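Polyketide synthase PksR (Bacillus subtilis, PDB 4U3V) takes part in making the antibiotic polyketide bacillaene, the piece described here being its double-hotdog enoyl-isomerase domain. Local coordinates at residues N209-A214 with S279-K284; I251-N256 with L261-D266. All blocks are in the same frame, centred on the assembly; numbering follows the deposited sequence.

Interaction 1 (N209-A214 with S279-K284)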
loop_
_atom_site.group_PDB
_atom_site.type_symbol
_atom_site.label_atom_id
_atom_site.label_comp_id
_atom_site.label_asym_id
_atom_site.label_seq_id
_atom_site.Cartn_x
_atom_site.Cartn_y
_atom_site.Cartn_z
ATOM N N ASN A 209 -0.061 1.119 3.192
ATOM C CA ASN A 209 -0.035 0.281 4.347
ATOM C C ASN A 209 -1.222 0.581 5.297
ATOM O O ASN A 209 -1.665 -0.313 6.005
ATOM C CB ASN A 209 1.301 0.444 5.093
ATOM C CG ASN A 209 1.504 -0.634 6.125
ATOM O OD1 ASN A 209 1.774 -1.784 5.774
ATOM N ND2 ASN A 209 1.342 -0.281 7.434
ATOM N N SER A 210 -1.665 1.845 5.363
ATOM C CA SER A 210 -2.785 2.194 6.219
ATOM C C SER A 210 -4.017 1.444 5.757
ATOM O O SER A 210 -4.829 0.997 6.594
ATOM C CB SER A 210 -3.046 3.701 6.175
ATOM O OG SER A 210 -1.943 4.339 6.810
ATOM N N ALA A 211 -4.102 1.222 4.453
ATOM C CA ALA A 211 -5.229 0.468 3.907
ATOM C C ALA A 211 -5.159 -0.978 4.396
ATOM O O ALA A 211 -6.157 -1.560 4.800
ATOM C CB ALA A 211 -5.277 0.559 2.369
ATOM N N TYR A 212 -3.966 -1.575 4.423
ATOM C CA TYR A 212 -3.835 -2.905 4.991
ATOM C C TYR A 212 -4.241 -2.940 6.486
ATOM O O TYR A 212 -4.910 -3.854 6.939
ATOM C CB TYR A 212 -2.374 -3.343 4.776
ATOM C CG TYR A 212 -1.960 -4.625 5.406
ATOM C CD1 TYR A 212 -2.704 -5.792 5.264
ATOM C CD2 TYR A 212 -0.738 -4.696 6.067
ATOM C CE1 TYR A 212 -2.275 -6.979 5.851
ATOM C CE2 TYR A 212 -0.283 -5.883 6.612
ATOM C CZ TYR A 212 -1.052 -7.009 6.520
ATOM O OH TYR A 212 -0.540 -8.185 7.070
ATOM N N LEU A 213 -3.786 -1.960 7.271
ATOM C CA LEU A 213 -4.083 -1.994 8.711
ATOM C C LEU A 213 -5.614 -1.858 8.951
ATOM O O LEU A 213 -6.170 -2.555 9.824
ATOM C CB LEU A 213 -3.334 -0.844 9.404
ATOM C CG LEU A 213 -1.815 -1.023 9.504
ATOM C CD1 LEU A 213 -1.166 0.263 10.000
ATOM C CD2 LEU A 213 -1.495 -2.170 10.437
ATOM N N ALA A 214 -6.255 -1.017 8.138
ATOM C CA ALA A 214 -7.731 -0.843 8.218
ATOM C C ALA A 214 -8.410 -2.145 7.836
ATOM O O ALA A 214 -9.411 -2.536 8.439
ATOM C CB ALA A 214 -8.206 0.293 7.314
ATOM N N SER A 279 -8.189 -0.932 -6.457
ATOM C CA SER A 279 -9.207 -1.937 -6.707
ATOM C C SER A 279 -8.576 -3.331 -6.675
ATOM O O SER A 279 -7.420 -3.534 -7.096
ATOM C CB SER A 279 -9.953 -1.608 -8.025
ATOM O OG SER A 279 -9.601 -2.508 -9.047
ATOM N N GLY A 280 -9.263 -4.301 -6.063
ATOM C CA GLY A 280 -8.682 -5.633 -5.926
ATOM C C GLY A 280 -7.389 -5.632 -5.130
ATOM O O GLY A 280 -6.402 -6.275 -5.510
ATOM N N TYR A 281 -7.419 -4.929 -4.000
ATOM C CA TYR A 281 -6.383 -5.047 -2.989
ATOM C C TYR A 281 -6.529 -6.416 -2.327
ATOM O O TYR A 281 -7.549 -6.704 -1.656
ATOM C CB TYR A 281 -6.623 -3.910 -1.995
ATOM C CG TYR A 281 -5.478 -3.569 -1.069
ATOM C CD1 TYR A 281 -4.884 -2.277 -1.136
ATOM C CD2 TYR A 281 -5.089 -4.432 -0.060
ATOM C CE1 TYR A 281 -3.853 -1.927 -0.265
ATOM C CE2 TYR A 281 -4.038 -4.081 0.803
ATOM C CZ TYR A 281 -3.465 -2.820 0.706
ATOM O OH TYR A 281 -2.419 -2.465 1.547
ATOM N N SER A 282 -5.509 -7.268 -2.483
ATOM C CA SER A 282 -5.646 -8.718 -2.228
ATOM C C SER A 282 -4.916 -9.128 -0.969
ATOM O O SER A 282 -3.717 -8.823 -0.829
ATOM C CB SER A 282 -4.978 -9.493 -3.406
ATOM O OG SER A 282 -5.718 -9.294 -4.599
ATOM N N LEU A 283 -5.610 -9.887 -0.107
ATOM C CA LEU A 283 -5.027 -10.565 1.033
ATOM C C LEU A 283 -5.232 -12.069 0.870
ATOM O O LEU A 283 -6.320 -12.544 0.543
ATOM C CB LEU A 283 -5.668 -10.103 2.349
ATOM C CG LEU A 283 -5.124 -8.818 2.987
ATOM C CD1 LEU A 283 -5.388 -7.621 2.095
ATOM C CD2 LEU A 283 -5.759 -8.620 4.351
ATOM N N LYS A 284 -4.196 -12.822 1.198
ATOM C CA LYS A 284 -4.293 -14.272 1.299
ATOM C C LYS A 284 -4.594 -14.705 2.730
ATOM O O LYS A 284 -3.920 -14.250 3.669
ATOM C CB LYS A 284 -2.964 -14.887 0.834
ATOM C CG LYS A 284 -2.918 -16.401 0.923
ATOM C CD LYS A 284 -1.611 -16.937 0.361
ATOM C CE LYS A 284 -1.413 -18.410 0.703
ATOM N NZ LYS A 284 -2.128 -19.318 -0.236
#
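Tyr212 of helix 209-214 and Tyr281 of strand 279-283 are the residues whose CA atoms come nearest, 8.6 Å apart. The helix runs over the strand with the two axes 10.6 Å apart at nearest and their chain directions 64° from each other, which leaves the gap to be filled by side chains. Tyr281 spans most of it. With CG trans to the backbone N (chi1 -163°), its ring reaches out to the helix, and its OH comes to 3.3 Å from Tyr212 CB. The residue preceding Tyr212, Ala211, lays its methyl CB 3.9 Å from Tyr281 CE1, obliquely to the ring. The hydroxyl does not end in apolar surroundings alone: Tyr281 OH is hydrogen-bonded to the carbonyl of Thr208, just before the segment, which ties the strand to the helix backbone. Farther along the strand, Leu283 sends CD2 to the edge of the Tyr212 ring, near its plane, 4.1 Å from CE1. Pro165, Trp167 and Pro230 also pack on Tyr212. At the other end of the strand segment, Gly280, at positive phi (61°), and Tyr281 both face Phe263, forming a G1 beta bulge. This buried helix-on-sheet contact is characteristic of the hotdog fold, here the C-terminal hotdog of the double-hotdog domain, in which an antiparallel sheet wraps around a long helix.

Interaction 2 (I251-N256 with L261-D266)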
loop_
_atom_site.group_PDB
_atom_site.type_symbol
_atom_site.label_atom_id
_atom_site.label_comp_id
_atom_site.label_asym_id
_atom_site.label_seq_id
_atom_site.Cartn_x
_atom_site.Cartn_y
_atom_site.Cartn_z
ATOM N N ILE A 251 -13.205 1.416 2.604
ATOM C CA ILE A 251 -12.729 0.108 2.130
ATOM C C ILE A 251 -13.906 -0.858 2.106
ATOM O O ILE A 251 -14.660 -0.932 3.057
ATOM C CB ILE A 251 -11.678 -0.405 3.135
ATOM C CG1 ILE A 251 -10.504 0.602 3.081
ATOM C CG2 ILE A 251 -11.305 -1.863 2.825
ATOM C CD1 ILE A 251 -9.446 0.373 4.123
ATOM N N THR A 252 -14.110 -1.505 0.969
ATOM C CA THR A 252 -15.232 -2.429 0.792
ATOM C C THR A 252 -14.749 -3.821 0.397
ATOM O O THR A 252 -13.931 -3.953 -0.499
ATOM C CB THR A 252 -16.183 -1.868 -0.270
ATOM O OG1 THR A 252 -16.701 -0.629 0.242
ATOM C CG2 THR A 252 -17.357 -2.812 -0.481
ATOM N N LEU A 253 -15.258 -4.848 1.065
ATOM C CA LEU A 253 -15.002 -6.228 0.652
ATOM C C LEU A 253 -15.799 -6.537 -0.621
ATOM O O LEU A 253 -17.012 -6.313 -0.684
ATOM C CB LEU A 253 -15.443 -7.170 1.764
ATOM C CG LEU A 253 -15.276 -8.664 1.500
ATOM C CD1 LEU A 253 -13.816 -9.062 1.257
ATOM C CD2 LEU A 253 -15.897 -9.467 2.652
ATOM N N VAL A 254 -15.081 -6.927 -1.655
ATOM C CA VAL A 254 -15.666 -7.242 -2.976
ATOM C C VAL A 254 -15.597 -8.720 -3.397
ATOM O O VAL A 254 -16.529 -9.226 -4.044
ATOM C CB VAL A 254 -15.091 -6.330 -4.082
ATOM C CG1 VAL A 254 -15.423 -4.867 -3.782
ATOM C CG2 VAL A 254 -13.594 -6.533 -4.236
ATOM N N LYS A 255 -14.590 -9.467 -2.954
ATOM C CA LYS A 255 -14.471 -10.874 -3.383
ATOM C C LYS A 255 -13.948 -11.693 -2.218
ATOM O O LYS A 255 -13.041 -11.272 -1.473
ATOM C CB LYS A 255 -13.530 -11.029 -4.592
ATOM C CG LYS A 255 -13.955 -10.179 -5.805
ATOM C CD LYS A 255 -12.905 -10.169 -6.920
ATOM C CE LYS A 255 -13.506 -9.567 -8.192
ATOM N NZ LYS A 255 -12.491 -9.232 -9.226
ATOM N N ASN A 256 -14.481 -12.892 -2.079
ATOM C CA ASN A 256 -13.969 -13.809 -1.077
ATOM C C ASN A 256 -14.177 -15.123 -1.799
ATOM O O ASN A 256 -15.320 -15.602 -1.891
ATOM C CB ASN A 256 -14.849 -13.754 0.173
ATOM C CG ASN A 256 -14.437 -14.763 1.213
ATOM O OD1 ASN A 256 -13.331 -15.305 1.163
ATOM N ND2 ASN A 256 -15.398 -15.182 2.022
ATOM N N LEU A 261 -9.044 -12.687 -0.186
ATOM C CA LEU A 261 -10.041 -11.669 0.134
ATOM C C LEU A 261 -9.586 -10.411 -0.596
ATOM O O LEU A 261 -8.474 -9.943 -0.371
ATOM C CB LEU A 261 -10.023 -11.371 1.647
ATOM C CG LEU A 261 -10.515 -12.554 2.485
ATOM C CD1 LEU A 261 -9.993 -12.432 3.920
ATOM C CD2 LEU A 261 -12.019 -12.502 2.488
ATOM N N LEU A 262 -10.442 -9.864 -1.450
ATOM C CA LEU A 262 -10.073 -8.675 -2.245
ATOM C C LEU A 262 -11.003 -7.522 -1.867
ATOM O O LEU A 262 -12.222 -7.706 -1.646
ATOM C CB LEU A 262 -10.215 -8.927 -3.750
ATOM C CG LEU A 262 -8.989 -9.606 -4.385
ATOM C CD1 LEU A 262 -8.821 -11.043 -3.918
ATOM C CD2 LEU A 262 -9.025 -9.524 -5.909
ATOM N N PHE A 263 -10.419 -6.332 -1.809
ATOM C CA PHE A 263 -11.092 -5.132 -1.318
ATOM C C PHE A 263 -10.931 -4.030 -2.340
ATOM O O PHE A 263 -9.907 -3.933 -3.010
ATOM C CB PHE A 263 -10.430 -4.663 0.023
ATOM C CG PHE A 263 -10.592 -5.630 1.130
ATOM C CD1 PHE A 263 -11.682 -5.527 1.982
ATOM C CD2 PHE A 263 -9.716 -6.708 1.256
ATOM C CE1 PHE A 263 -11.865 -6.459 2.999
ATOM C CE2 PHE A 263 -9.935 -7.683 2.241
ATOM C CZ PHE A 263 -10.990 -7.538 3.121
ATOM N N ASP A 264 -11.929 -3.165 -2.438
ATOM C CA ASP A 264 -11.733 -1.860 -3.067
ATOM C C ASP A 264 -11.458 -0.784 -2.026
ATOM O O ASP A 264 -11.997 -0.810 -0.917
ATOM C CB ASP A 264 -12.941 -1.480 -3.963
ATOM C CG ASP A 264 -12.988 -2.279 -5.260
ATOM O OD1 ASP A 264 -12.074 -3.107 -5.530
ATOM O OD2 ASP A 264 -13.983 -2.110 -6.021
ATOM N N VAL A 265 -10.602 0.181 -2.376
ATOM C CA VAL A 265 -10.210 1.191 -1.407
ATOM C C VAL A 265 -10.270 2.548 -2.080
ATOM O O VAL A 265 -9.573 2.770 -3.076
ATOM C CB VAL A 265 -8.749 1.002 -0.931
ATOM C CG1 VAL A 265 -8.413 2.079 0.095
ATOM C CG2 VAL A 265 -8.547 -0.383 -0.333
ATOM N N ASP A 266 -11.109 3.436 -1.548
ATOM C CA ASP A 266 -11.103 4.858 -1.998
ATOM C C ASP A 266 -10.490 5.757 -0.938
ATOM O O ASP A 266 -10.863 5.762 0.235
ATOM C CB ASP A 266 -12.529 5.347 -2.310
ATOM C CG ASP A 266 -13.109 4.755 -3.593
ATOM O OD1 ASP A 266 -12.369 4.524 -4.569
ATOM O OD2 ASP A 266 -14.349 4.599 -3.657
HETATM O O HOH W 1 -14.634 1.156 -1.372
#
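The ring of Phe263 takes Leu253 CD1 over one face: the methyl stands 4.0 Å from the ring centroid, 26° off the normal, a CH-pi contact displaced toward the rim. Ile251 CG2 approaches the same ring obliquely, 3.8 Å from Phe263 CD1. Leu253 CG is trans to the backbone N and runs along its own strand; chi2 of 61° then turns CD1 in over the ring. Ile251 and Val265, a non-hydrogen-bonded pair, stand side by side on this largely apolar face, and at its far end Asn256 lies alongside Leu261, OD1 3.4 Å from Leu261 CD2. Ala214, Ile215 and Leu219 of helix 205-219 pack against the face.

Thr252, Lys255, Leu262 and Asp264 point the other way. There Lys255 and Leu262 meet through their CB atoms, and Val254 CG1 lies against the Asp264 carboxylate, whose OD1 accepts a hydrogen bond from Gly280 N. Water 1 sits by Thr252 OG1 and makes a weak bond to Asp264 O.

The backbones are antiparallel, with Thr252 and Asp264 bonded both ways, each N 2.9 Å from the other's O. Beyond them Leu262 O accepts two N-H groups. Val254 N, at 3.0 Å from Leu262 O, lies in the carbonyl plane, whereas Lys255 N, at 3.2 Å from that oxygen, is tilted 27° out of it. Leu262 N returns a bond to Lys255 O. Two residues facing one shift the register by a residue: a classic beta bulge, set in the hairpin of strands 247-257 and 260-268 in the C-terminal hotdog.

Both contacts belong to the C-terminal hotdog, and strand 260-268 of interaction 2 is the sheet neighbour of strand 274-283 of interaction 1. Backbone bonds join them: Tyr281 N lies 2.9 Å from Phe263 O, and Leu283 O 2.8 Å from Leu261 N. Interaction 1 is wholly buried, near the centre of the chain, and relies on side chains bridging helix and strand, with no clear hydrogen bond between its segments. Interaction 2 lies farther out and is partly exposed; main-chain hydrogen bonds hold its two strands. Its largely apolar face turns to the same helix 205-219, while its other face is mixed, Leu262 standing among Thr252, Lys255 and Asp264.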